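Local coordinates for arginyl-trna synthetase (Thermus thermophilus, PDB 1IQ0), which probably catalyses the ATP-dependent attachment of L-arginine to tRNA(Arg), releasing AMP and diphosphate, as a monomeric class I aminoacyl-tRNA synthetase, at residues F80-E85 with L505-L510; E90-K95 with G491-S496; R485-W490 with G561-R566; A537-Y542 with S568-L573. All coordinates share one frame; numbering follows the deposited sequence.

Contact 1 of 4, residues F80-E85 with L505-L510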
loop_
_atom_site.group_PDB
_atom_site.type_symbol
_atom_site.label_atom_id
_atom_site.label_comp_id
_atom_site.label_asym_id
_atom_site.label_seq_id
_atom_site.Cartn_x
_atom_site.Cartn_y
_atom_site.Cartn_z
ATOM N N PHE A 80 24.454 7.247 19.892
ATOM C CA PHE A 80 25.057 8.402 19.254
ATOM C C PHE A 80 24.315 9.690 19.576
ATOM O O PHE A 80 23.094 9.779 19.416
ATOM C CB PHE A 80 25.087 8.221 17.732
ATOM C CG PHE A 80 25.753 6.958 17.284
ATOM C CD1 PHE A 80 25.057 5.753 17.282
ATOM C CD2 PHE A 80 27.085 6.967 16.880
ATOM C CE1 PHE A 80 25.681 4.569 16.881
ATOM C CE2 PHE A 80 27.720 5.790 16.478
ATOM C CZ PHE A 80 27.016 4.587 16.478
ATOM N N ARG A 81 25.060 10.685 20.036
ATOM C CA ARG A 81 24.482 11.979 20.335
ATOM C C ARG A 81 24.853 12.836 19.130
ATOM O O ARG A 81 26.027 12.943 18.781
ATOM C CB ARG A 81 25.071 12.551 21.629
ATOM C CG ARG A 81 24.510 13.923 22.027
ATOM C CD ARG A 81 24.564 14.124 23.540
ATOM N NE ARG A 81 25.811 13.620 24.113
ATOM C CZ ARG A 81 26.995 14.208 23.981
ATOM N NH1 ARG A 81 27.109 15.339 23.297
ATOM N NH2 ARG A 81 28.072 13.648 24.517
ATOM N N LEU A 82 23.847 13.425 18.488
ATOM C CA LEU A 82 24.067 14.243 17.307
ATOM C C LEU A 82 24.435 15.681 17.634
ATOM O O LEU A 82 24.103 16.191 18.702
ATOM C CB LEU A 82 22.808 14.236 16.430
ATOM C CG LEU A 82 22.308 12.867 15.940
ATOM C CD1 LEU A 82 21.077 13.051 15.065
ATOM C CD2 LEU A 82 23.414 12.150 15.160
ATOM N N ARG A 83 25.144 16.331 16.720
ATOM C CA ARG A 83 25.482 17.729 16.925
ATOM C C ARG A 83 24.175 18.461 16.633
ATOM O O ARG A 83 23.583 18.300 15.562
ATOM C CB ARG A 83 26.570 18.194 15.954
ATOM C CG ARG A 83 27.929 17.546 16.165
ATOM C CD ARG A 83 29.006 18.348 15.457
ATOM N NE ARG A 83 28.635 18.632 14.075
ATOM C CZ ARG A 83 29.301 19.456 13.273
ATOM N NH1 ARG A 83 30.384 20.087 13.715
ATOM N NH2 ARG A 83 28.877 19.656 12.030
ATOM N N THR A 84 23.715 19.248 17.592
ATOM C CA THR A 84 22.463 19.973 17.430
ATOM C C THR A 84 22.354 20.732 16.106
ATOM O O THR A 84 21.339 20.638 15.422
ATOM C CB THR A 84 22.257 20.913 18.617
ATOM O OG1 THR A 84 22.192 20.121 19.811
ATOM C CG2 THR A 84 20.959 21.715 18.469
ATOM N N GLU A 85 23.405 21.459 15.739
ATOM C CA GLU A 85 23.403 22.220 14.494
ATOM C C GLU A 85 23.173 21.324 13.276
ATOM O O GLU A 85 22.320 21.617 12.430
ATOM C CB GLU A 85 24.726 22.962 14.326
ATOM C CG GLU A 85 24.814 23.759 13.037
ATOM C CD GLU A 85 26.205 24.302 12.778
ATOM O OE1 GLU A 85 26.385 25.016 11.770
ATOM O OE2 GLU A 85 27.120 24.012 13.579
ATOM N N LEU A 505 11.590 18.439 18.156
ATOM C CA LEU A 505 10.740 18.357 16.974
ATOM C C LEU A 505 11.553 18.028 15.722
ATOM O O LEU A 505 11.149 17.203 14.909
ATOM C CB LEU A 505 9.985 19.669 16.758
ATOM C CG LEU A 505 9.112 19.732 15.498
ATOM C CD1 LEU A 505 8.104 18.576 15.497
ATOM C CD2 LEU A 505 8.386 21.062 15.454
ATOM N N ALA A 506 12.696 18.687 15.566
ATOM C CA ALA A 506 13.555 18.446 14.417
ATOM C C ALA A 506 13.945 16.965 14.356
ATOM O O ALA A 506 13.964 16.362 13.283
ATOM C CB ALA A 506 14.799 19.316 14.517
ATOM N N LEU A 507 14.240 16.382 15.518
ATOM C CA LEU A 507 14.626 14.979 15.599
ATOM C C LEU A 507 13.514 14.053 15.096
ATOM O O LEU A 507 13.789 13.067 14.403
ATOM C CB LEU A 507 15.010 14.627 17.032
ATOM C CG LEU A 507 15.661 13.276 17.330
ATOM C CD1 LEU A 507 16.843 13.011 16.395
ATOM C CD2 LEU A 507 16.121 13.290 18.791
ATOM N N ASP A 508 12.259 14.354 15.429
ATOM C CA ASP A 508 11.170 13.510 14.938
ATOM C C ASP A 508 11.096 13.618 13.420
ATOM O O ASP A 508 10.738 12.659 12.738
ATOM C CB ASP A 508 9.839 13.908 15.561
ATOM C CG ASP A 508 9.757 13.521 17.017
ATOM O OD1 ASP A 508 10.358 12.487 17.377
ATOM O OD2 ASP A 508 9.097 14.240 17.792
ATOM N N LEU A 509 11.455 14.785 12.895
ATOM C CA LEU A 509 11.450 14.997 11.456
ATOM C C LEU A 509 12.528 14.159 10.755
ATOM O O LEU A 509 12.378 13.801 9.585
ATOM C CB LEU A 509 11.659 16.479 11.147
ATOM C CG LEU A 509 10.408 17.349 11.294
ATOM C CD1 LEU A 509 10.789 18.825 11.277
ATOM C CD2 LEU A 509 9.441 17.025 10.161
ATOM N N LEU A 510 13.603 13.842 11.470
ATOM C CA LEU A 510 14.691 13.059 10.895
ATOM C C LEU A 510 14.323 11.589 10.708
ATOM O O LEU A 510 15.064 10.848 10.069
ATOM C CB LEU A 510 15.957 13.144 11.760
ATOM C CG LEU A 510 16.648 14.498 11.981
ATOM C CD1 LEU A 510 18.063 14.245 12.473
ATOM C CD2 LEU A 510 16.700 15.295 10.704
#
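The backbone N of L82 is hydrogen-bonded to OD2 of D35, which anchors the last residue of strand 77-82 just where its side chain meets L507 and L510. The contact itself is purely apolar. L82 points at segment 505-510 and offers one methyl, CD1, to both partners. L510 comes from the opposite direction, so that the two leucines meet tip to tip, CD1 against CD1 at 4.2 Å. In both, CG lies opposite the carbonyl carbon and beside the backbone N (chi1 -58° in L82, -62° in L510), which turns each CD1 toward the other leucine. L507 takes part differently: its CB starts off along the side of the contact, and only the end of the chain swings in, bringing its CD1 to 4.4 Å from CD1 of L82. The methyl of L82 therefore rests against two leucines three residues apart in the sequence. These spacings and a buried surface of 68 Å² mark a light touch, although all three side chains are buried. It joins the N-terminal domain, which in arginyl-tRNA synthetases serves tRNA recognition, to the helical anticodon-binding domain. On the strand side, L82 also packs on F67, and strand 77-82 runs between strands 36-39 and 68-74 of the antiparallel sheet. On the other side, A506 and L510 lean on helix 84-92, while L505, D508 and L509 face helix 525-544.

Contact 2 of 4, residues E90-K95 with G491-S496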
loop_
_atom_site.group_PDB
_atom_site.type_symbol
_atom_site.label_atom_id
_atom_site.label_comp_id
_atom_site.label_asym_id
_atom_site.label_seq_id
_atom_site.Cartn_x
_atom_site.Cartn_y
_atom_site.Cartn_z
ATOM N N GLU A 90 19.852 19.132 8.936
ATOM C CA GLU A 90 19.278 17.982 8.243
ATOM C C GLU A 90 17.748 17.979 8.330
ATOM O O GLU A 90 17.074 17.515 7.412
ATOM C CB GLU A 90 19.837 16.680 8.834
ATOM C CG GLU A 90 19.092 15.408 8.428
ATOM C CD GLU A 90 19.310 14.985 6.972
ATOM O OE1 GLU A 90 18.679 13.989 6.550
ATOM O OE2 GLU A 90 20.106 15.630 6.255
ATOM N N ALA A 91 17.196 18.486 9.431
ATOM C CA ALA A 91 15.741 18.522 9.580
ATOM C C ALA A 91 15.128 19.553 8.641
ATOM O O ALA A 91 14.018 19.373 8.144
ATOM C CB ALA A 91 15.357 18.849 11.022
ATOM N N LEU A 92 15.858 20.633 8.393
ATOM C CA LEU A 92 15.357 21.683 7.522
ATOM C C LEU A 92 15.470 21.362 6.033
ATOM O O LEU A 92 14.664 21.840 5.235
ATOM C CB LEU A 92 16.067 23.002 7.835
ATOM C CG LEU A 92 15.845 23.505 9.266
ATOM C CD1 LEU A 92 16.442 24.902 9.424
ATOM C CD2 LEU A 92 14.349 23.524 9.572
ATOM N N ARG A 93 16.459 20.551 5.668
ATOM C CA ARG A 93 16.674 20.164 4.273
ATOM C C ARG A 93 15.393 19.605 3.646
ATOM O O ARG A 93 14.691 18.798 4.259
ATOM C CB ARG A 93 17.790 19.113 4.190
ATOM C CG ARG A 93 18.102 18.629 2.780
ATOM C CD ARG A 93 19.261 17.631 2.757
ATOM N NE ARG A 93 18.933 16.355 3.391
ATOM C CZ ARG A 93 17.990 15.520 2.962
ATOM N NH1 ARG A 93 17.268 15.820 1.891
ATOM N NH2 ARG A 93 17.770 14.376 3.598
ATOM N N PRO A 94 15.068 20.032 2.413
ATOM C CA PRO A 94 13.859 19.551 1.729
ATOM C C PRO A 94 13.935 18.063 1.379
ATOM O O PRO A 94 14.948 17.589 0.860
ATOM C CB PRO A 94 13.794 20.434 0.488
ATOM C CG PRO A 94 15.249 20.678 0.184
ATOM C CD PRO A 94 15.813 20.976 1.559
ATOM N N LYS A 95 12.860 17.335 1.667
ATOM C CA LYS A 95 12.803 15.903 1.386
ATOM C C LYS A 95 12.004 15.595 0.116
ATOM O O LYS A 95 10.839 15.982 -0.014
ATOM C CB LYS A 95 12.203 15.147 2.584
ATOM C CG LYS A 95 11.573 16.032 3.669
ATOM C CD LYS A 95 10.409 16.877 3.134
ATOM C CE LYS A 95 9.273 16.009 2.616
ATOM N NZ LYS A 95 8.309 16.787 1.787
ATOM N N GLY A 491 13.601 35.362 6.416
ATOM C CA GLY A 491 14.989 35.146 6.056
ATOM C C GLY A 491 15.674 33.945 6.675
ATOM O O GLY A 491 15.031 32.983 7.105
ATOM N N ALA A 492 17.001 34.019 6.716
ATOM C CA ALA A 492 17.845 32.964 7.251
ATOM C C ALA A 492 17.589 32.642 8.715
ATOM O O ALA A 492 17.538 33.531 9.571
ATOM C CB ALA A 492 19.316 33.327 7.052
ATOM N N PRO A 493 17.431 31.348 9.019
ATOM C CA PRO A 493 17.184 30.858 10.375
ATOM C C PRO A 493 18.454 30.997 11.198
ATOM O O PRO A 493 19.551 30.831 10.671
ATOM C CB PRO A 493 16.838 29.384 10.158
ATOM C CG PRO A 493 16.344 29.338 8.732
ATOM C CD PRO A 493 17.289 30.264 8.034
ATOM N N ASP A 494 18.314 31.306 12.482
ATOM C CA ASP A 494 19.486 31.400 13.341
ATOM C C ASP A 494 19.478 30.146 14.200
ATOM O O ASP A 494 18.872 30.117 15.274
ATOM C CB ASP A 494 19.437 32.646 14.229
ATOM C CG ASP A 494 20.669 32.771 15.118
ATOM O OD1 ASP A 494 21.539 31.866 15.062
ATOM O OD2 ASP A 494 20.766 33.765 15.873
ATOM N N LEU A 495 20.150 29.106 13.716
ATOM C CA LEU A 495 20.197 27.829 14.415
ATOM C C LEU A 495 20.691 27.903 15.854
ATOM O O LEU A 495 20.281 27.098 16.690
ATOM C CB LEU A 495 21.056 26.835 13.627
ATOM C CG LEU A 495 20.696 26.646 12.149
ATOM C CD1 LEU A 495 21.532 25.518 11.577
ATOM C CD2 LEU A 495 19.217 26.333 11.990
ATOM N N SER A 496 21.555 28.869 16.152
ATOM C CA SER A 496 22.100 28.999 17.508
ATOM C C SER A 496 21.059 29.353 18.576
ATOM O O SER A 496 21.290 29.129 19.765
ATOM C CB SER A 496 23.219 30.048 17.532
ATOM O OG SER A 496 22.704 31.357 17.349
#
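A small apolar patch at the domain junction, between the last turn of helix 84-92 and the loop from helix 470-487 to helix 500-509, is built from L92, P493 and L495. L92 points toward the loop, and its CD1 makes both contacts: it lies 4.0 Å from CD2 of L495 and, more loosely, 4.5 Å from CG of the P493 ring. The chains of L92 and L495 run past each other in opposite directions, so they touch alongside rather than end on. With CG opposite the carbonyl carbon (chi1 -61°), L92 carries its methyl out from the helix into the angle between the two partners. The loop is shaped by an Asx turn: D494 OD1 accepts from the backbone N of S496 at 3.2 Å and from S496 OG at 2.6 Å, both donors coming from the same face of the carboxylate. The grip spans L495, which begins the short 3-10 segment. Next to L92, but on the side away from the loop, R93 is the first residue past the helix and folds its guanidinium back onto E90 side-on, NE reaching OE2 at 3.2 Å and NH2 reaching OE1 at 3.1 Å. The NE bond lies close to the guanidinium plane but meets OE2 from above the carboxylate plane. Helix 562-583 borders the patch as well, with S568 touching both L92 and P493.

Contact 3 of 4, residues R485-W490 with G561-R566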
loop_
_atom_site.group_PDB
_atom_site.type_symbol
_atom_site.label_atom_id
_atom_site.label_comp_id
_atom_site.label_asym_id
_atom_site.label_seq_id
_atom_site.Cartn_x
_atom_site.Cartn_y
_atom_site.Cartn_z
ATOM N N ARG A 485 1.197 31.012 6.292
ATOM C CA ARG A 485 0.346 31.909 5.525
ATOM C C ARG A 485 0.414 33.315 6.132
ATOM O O ARG A 485 0.580 34.311 5.421
ATOM C CB ARG A 485 -1.083 31.372 5.569
ATOM C CG ARG A 485 -2.041 31.901 4.525
ATOM C CD ARG A 485 -3.398 31.211 4.708
ATOM N NE ARG A 485 -3.257 29.753 4.727
ATOM C CZ ARG A 485 -3.876 28.941 5.584
ATOM N NH1 ARG A 485 -4.692 29.432 6.509
ATOM N NH2 ARG A 485 -3.674 27.630 5.523
ATOM N N LYS A 486 0.301 33.380 7.455
ATOM C CA LYS A 486 0.334 34.644 8.185
ATOM C C LYS A 486 1.713 35.293 8.245
ATOM O O LYS A 486 1.823 36.519 8.333
ATOM C CB LYS A 486 -0.188 34.423 9.611
ATOM C CG LYS A 486 -1.670 34.091 9.658
ATOM C CD LYS A 486 -2.078 33.415 10.956
ATOM C CE LYS A 486 -3.548 33.010 10.890
ATOM N NZ LYS A 486 -3.996 32.200 12.054
ATOM N N ALA A 487 2.760 34.478 8.185
ATOM C CA ALA A 487 4.130 34.976 8.268
ATOM C C ALA A 487 4.650 35.645 7.009
ATOM O O ALA A 487 5.413 36.608 7.087
ATOM C CB ALA A 487 5.075 33.837 8.662
ATOM N N GLY A 488 4.243 35.140 5.850
ATOM C CA GLY A 488 4.734 35.701 4.607
ATOM C C GLY A 488 6.155 35.207 4.423
ATOM O O GLY A 488 6.492 34.116 4.878
ATOM N N GLU A 489 6.997 35.997 3.772
ATOM C CA GLU A 489 8.384 35.600 3.552
ATOM C C GLU A 489 9.232 35.843 4.798
ATOM O O GLU A 489 8.914 36.705 5.619
ATOM C CB GLU A 489 8.977 36.380 2.375
ATOM C CG GLU A 489 8.308 36.110 1.035
ATOM C CD GLU A 489 8.462 34.670 0.583
ATOM O OE1 GLU A 489 9.613 34.184 0.522
ATOM O OE2 GLU A 489 7.434 34.023 0.286
ATOM N N TRP A 490 10.303 35.071 4.943
ATOM C CA TRP A 490 11.202 35.228 6.075
ATOM C C TRP A 490 12.624 34.923 5.627
ATOM O O TRP A 490 12.832 34.306 4.580
ATOM C CB TRP A 490 10.782 34.319 7.240
ATOM C CG TRP A 490 10.968 32.848 7.014
ATOM C CD1 TRP A 490 12.074 32.106 7.309
ATOM C CD2 TRP A 490 10.000 31.934 6.481
ATOM N NE1 TRP A 490 11.855 30.782 7.001
ATOM C CE2 TRP A 490 10.589 30.651 6.488
ATOM C CE3 TRP A 490 8.690 32.078 6.001
ATOM C CZ2 TRP A 490 9.915 29.514 6.033
ATOM C CZ3 TRP A 490 8.015 30.945 5.546
ATOM C CH2 TRP A 490 8.632 29.679 5.566
ATOM N N GLY A 561 15.791 35.922 14.196
ATOM C CA GLY A 561 16.645 34.748 14.241
ATOM C C GLY A 561 15.869 33.528 14.691
ATOM O O GLY A 561 15.898 32.484 14.035
ATOM N N LEU A 562 15.166 33.653 15.811
ATOM C CA LEU A 562 14.372 32.546 16.334
ATOM C C LEU A 562 13.102 32.397 15.501
ATOM O O LEU A 562 12.659 31.281 15.227
ATOM C CB LEU A 562 13.979 32.803 17.788
ATOM C CG LEU A 562 14.003 31.620 18.761
ATOM C CD1 LEU A 562 13.119 31.954 19.979
ATOM C CD2 LEU A 562 13.536 30.345 18.077
ATOM N N ARG A 563 12.514 33.526 15.114
ATOM C CA ARG A 563 11.294 33.517 14.311
ATOM C C ARG A 563 11.557 32.776 13.005
ATOM O O ARG A 563 10.785 31.903 12.614
ATOM C CB ARG A 563 10.816 34.954 14.034
ATOM C CG ARG A 563 9.783 35.068 12.908
ATOM C CD ARG A 563 9.027 36.407 12.912
ATOM N NE ARG A 563 8.184 36.554 11.719
ATOM C CZ ARG A 563 7.030 37.220 11.676
ATOM N NH1 ARG A 563 6.543 37.820 12.764
ATOM N NH2 ARG A 563 6.356 37.296 10.535
ATOM N N GLU A 564 12.658 33.118 12.343
ATOM C CA GLU A 564 13.028 32.477 11.088
ATOM C C GLU A 564 13.266 30.978 11.314
ATOM O O GLU A 564 12.815 30.147 10.531
ATOM C CB GLU A 564 14.295 33.124 10.513
ATOM C CG GLU A 564 14.137 34.547 9.972
ATOM C CD GLU A 564 13.679 35.560 11.021
ATOM O OE1 GLU A 564 14.022 35.408 12.212
ATOM O OE2 GLU A 564 12.986 36.524 10.645
ATOM N N LEU A 565 13.972 30.633 12.385
ATOM C CA LEU A 565 14.235 29.230 12.688
ATOM C C LEU A 565 12.930 28.450 12.842
ATOM O O LEU A 565 12.775 27.368 12.267
ATOM C CB LEU A 565 15.049 29.098 13.978
ATOM C CG LEU A 565 15.120 27.694 14.588
ATOM C CD1 LEU A 565 15.785 26.720 13.617
ATOM C CD2 LEU A 565 15.892 27.750 15.888
ATOM N N ARG A 566 11.994 28.995 13.620
ATOM C CA ARG A 566 10.722 28.318 13.837
ATOM C C ARG A 566 9.877 28.234 12.577
ATOM O O ARG A 566 9.173 27.244 12.369
ATOM C CB ARG A 566 9.946 28.979 14.980
ATOM C CG ARG A 566 10.545 28.601 16.331
ATOM C CD ARG A 566 9.845 29.212 17.524
ATOM N NE ARG A 566 10.483 28.728 18.747
ATOM C CZ ARG A 566 10.482 29.374 19.907
ATOM N NH1 ARG A 566 9.868 30.551 20.023
ATOM N NH2 ARG A 566 11.109 28.845 20.944
#
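W490 and E564 form the close-packed half of this contact, where the indole settles against the first turn of helix 562-583. W490 CD1 lies 4.0 Å from CB of E564 and 3.8 Å from its backbone O. The ring is swung there by a chi1 of 69°, which places CG between the backbone N and the carbonyl carbon. NE1 passes E564 O at 3.7 Å without bonding to it; its hydrogen bond goes to OG of S568, one turn further along. E564 is itself pinned: its chain bends at chi2, and OE1 accepts from the backbone N of G561 at 2.7 Å. With an alanine here the carboxylate and CG are gone, and the G561 amide would probably lose its side-chain acceptor while W490 CD1 would lose part of its packing. The other half is looser. R563 stretches out, extended from CG to NE, toward the end of helix 470-487. NH2 stops 3.6 Å from A487 O, which lies at the guanidinium edge near its plane, without a hydrogen bond, and 4.1 Å from A487 CB. The neighbouring K486, G488 and E489 are exposed, so this side faces solvent. The pairing sets a helix C-terminus, left through G488 with positive phi, against a helix N-terminus whose N-cap residue, G561, is bonded by the glutamate three positions on, as in one half of a capping box.

Contact 4 of 4, residues A537-Y542 with S568-L573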
loop_
_atom_site.group_PDB
_atom_site.type_symbol
_atom_site.label_atom_id
_atom_site.label_comp_id
_atom_site.label_asym_id
_atom_site.label_seq_id
_atom_site.Cartn_x
_atom_site.Cartn_y
_atom_site.Cartn_z
ATOM N N ALA A 537 1.526 14.300 16.515
ATOM C CA ALA A 537 1.444 14.412 17.971
ATOM C C ALA A 537 2.580 15.301 18.476
ATOM O O ALA A 537 2.398 16.102 19.398
ATOM C CB ALA A 537 1.540 13.025 18.626
ATOM N N SER A 538 3.756 15.136 17.875
ATOM C CA SER A 538 4.935 15.917 18.240
ATOM C C SER A 538 4.707 17.386 17.876
ATOM O O SER A 538 5.065 18.288 18.631
ATOM C CB SER A 538 6.161 15.377 17.500
ATOM O OG SER A 538 7.319 16.138 17.790
ATOM N N TRP A 539 4.118 17.622 16.711
ATOM C CA TRP A 539 3.828 18.982 16.279
ATOM C C TRP A 539 2.821 19.643 17.228
ATOM O O TRP A 539 2.992 20.791 17.617
ATOM C CB TRP A 539 3.275 18.979 14.853
ATOM C CG TRP A 539 2.517 20.216 14.502
ATOM C CD1 TRP A 539 1.170 20.320 14.300
ATOM C CD2 TRP A 539 3.049 21.537 14.350
ATOM N NE1 TRP A 539 0.827 21.624 14.032
ATOM C CE2 TRP A 539 1.961 22.394 14.057
ATOM C CE3 TRP A 539 4.334 22.081 14.434
ATOM C CZ2 TRP A 539 2.123 23.770 13.848
ATOM C CZ3 TRP A 539 4.496 23.455 14.225
ATOM C CH2 TRP A 539 3.393 24.280 13.936
ATOM N N ASN A 540 1.778 18.915 17.603
ATOM C CA ASN A 540 0.779 19.460 18.510
ATOM C C ASN A 540 1.327 19.799 19.900
ATOM O O ASN A 540 1.012 20.856 20.447
ATOM C CB ASN A 540 -0.412 18.500 18.625
ATOM C CG ASN A 540 -1.334 18.583 17.422
ATOM O OD1 ASN A 540 -1.590 19.667 16.902
ATOM N ND2 ASN A 540 -1.840 17.446 16.982
ATOM N N ALA A 541 2.138 18.910 20.468
ATOM C CA ALA A 541 2.725 19.153 21.782
ATOM C C ALA A 541 3.638 20.377 21.676
ATOM O O ALA A 541 3.695 21.212 22.575
ATOM C CB ALA A 541 3.532 17.934 22.237
ATOM N N TYR A 542 4.353 20.466 20.562
ATOM C CA TYR A 542 5.256 21.578 20.308
ATOM C C TYR A 542 4.450 22.881 20.229
ATOM O O TYR A 542 4.772 23.861 20.895
ATOM C CB TYR A 542 5.997 21.337 18.991
ATOM C CG TYR A 542 6.898 22.463 18.539
ATOM C CD1 TYR A 542 8.138 22.685 19.151
ATOM C CD2 TYR A 542 6.530 23.287 17.471
ATOM C CE1 TYR A 542 8.988 23.689 18.707
ATOM C CE2 TYR A 542 7.371 24.296 17.020
ATOM C CZ TYR A 542 8.603 24.490 17.643
ATOM O OH TYR A 542 9.451 25.473 17.184
ATOM N N SER A 568 11.041 27.971 9.485
ATOM C CA SER A 568 11.629 26.930 8.637
ATOM C C SER A 568 11.304 25.543 9.189
ATOM O O SER A 568 11.083 24.599 8.432
ATOM C CB SER A 568 13.147 27.102 8.536
ATOM O OG SER A 568 13.477 28.269 7.805
ATOM N N LEU A 569 11.268 25.425 10.512
ATOM C CA LEU A 569 10.943 24.150 11.137
ATOM C C LEU A 569 9.469 23.836 10.887
ATOM O O LEU A 569 9.101 22.690 10.622
ATOM C CB LEU A 569 11.215 24.217 12.636
ATOM C CG LEU A 569 11.054 22.928 13.438
ATOM C CD1 LEU A 569 11.956 21.840 12.855
ATOM C CD2 LEU A 569 11.412 23.199 14.899
ATOM N N VAL A 570 8.627 24.865 10.979
ATOM C CA VAL A 570 7.198 24.709 10.745
ATOM C C VAL A 570 6.975 24.312 9.284
ATOM O O VAL A 570 6.135 23.469 8.979
ATOM C CB VAL A 570 6.437 26.027 11.053
ATOM C CG1 VAL A 570 5.022 25.968 10.486
ATOM C CG2 VAL A 570 6.380 26.248 12.575
ATOM N N GLN A 571 7.751 24.915 8.389
ATOM C CA GLN A 571 7.646 24.626 6.971
ATOM C C GLN A 571 8.062 23.183 6.695
ATOM O O GLN A 571 7.399 22.469 5.940
ATOM C CB GLN A 571 8.528 25.580 6.159
ATOM C CG GLN A 571 8.480 25.302 4.661
ATOM C CD GLN A 571 9.283 26.297 3.856
ATOM O OE1 GLN A 571 10.493 26.430 4.042
ATOM N NE2 GLN A 571 8.615 27.006 2.955
ATOM N N SER A 572 9.164 22.760 7.301
ATOM C CA SER A 572 9.630 21.391 7.112
ATOM C C SER A 572 8.566 20.401 7.608
ATOM O O SER A 572 8.338 19.357 6.992
ATOM C CB SER A 572 10.947 21.170 7.860
ATOM O OG SER A 572 11.309 19.800 7.867
ATOM N N LEU A 573 7.918 20.728 8.722
ATOM C CA LEU A 573 6.876 19.857 9.257
ATOM C C LEU A 573 5.649 19.793 8.346
ATOM O O LEU A 573 5.094 18.717 8.136
ATOM C CB LEU A 573 6.418 20.314 10.647
ATOM C CG LEU A 573 5.196 19.448 10.988
ATOM C CD1 LEU A 573 5.571 18.385 11.990
ATOM C CD2 LEU A 573 4.056 20.311 11.457
#
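W539 projects from helix 525-544 straight at L573, and the contact can be followed outward along its side chain. CB faces both methyls of L573, 3.7 Å from CD1 and 3.7 Å from CD2. CG comes next, close under CD2, and the ring-fusion atom CD2 of W539 is closer still, 3.3 Å from CD2 of L573. That methyl lies over one face of the indole, 3.6 Å from the centroid of the five-membered ring and 30° off its normal, a CH-pi contact offset toward the rim. Further along, CE3 stays near the same methyl, and at the far end CZ3 and CH2 reach V570 CG2, each at 3.8 Å. The chains of W539 and L573 cross at about a right angle; L573 has an unusual chi2 of 104°, consistent with tight packing against the ring. The contact belongs to the helical bundle of the DALR anticodon-binding domain, in which helices 525-544 and 562-583 run nearly antiparallel here, their segment axes 11.9 Å apart. A leucine in place of W539 would probably leave V570 CG2 without its aromatic partner and open a gap beside L573. One turn on, Y542 reaches across to L569, whose CD2 lies 3.8 Å from the phenolic OH; that oxygen is hydrogen-bonded to OE1 of E502, which probably helps to fix the ring. A476, A480 and I483 of helix 470-487 also pack against W539, while L484 touches V570.

All four contacts cluster on the same side of the chain's centre, neighbouring centres lying 12 to 14 Å apart and contacts 1 and 3 about 21 Å. Contacts 1 and 2 share helix 84-92 and tie the N-terminal part of the chain to residues about 400 positions later; contacts 3 and 4 share helix 562-583 and lie wholly within the anticodon-binding domain. Contact 2 crosses contact 3 along the chain, and contact 3 crosses contact 4, whereas contact 1 closes before contact 4 opens. Direct links bind the cluster: A91 O to S572 OG, D494 N to G561 O, W490 NE1 to S568 OG, and D508 OD2 to S538 OG. The N-terminal domain thus rests on a connected helical bundle.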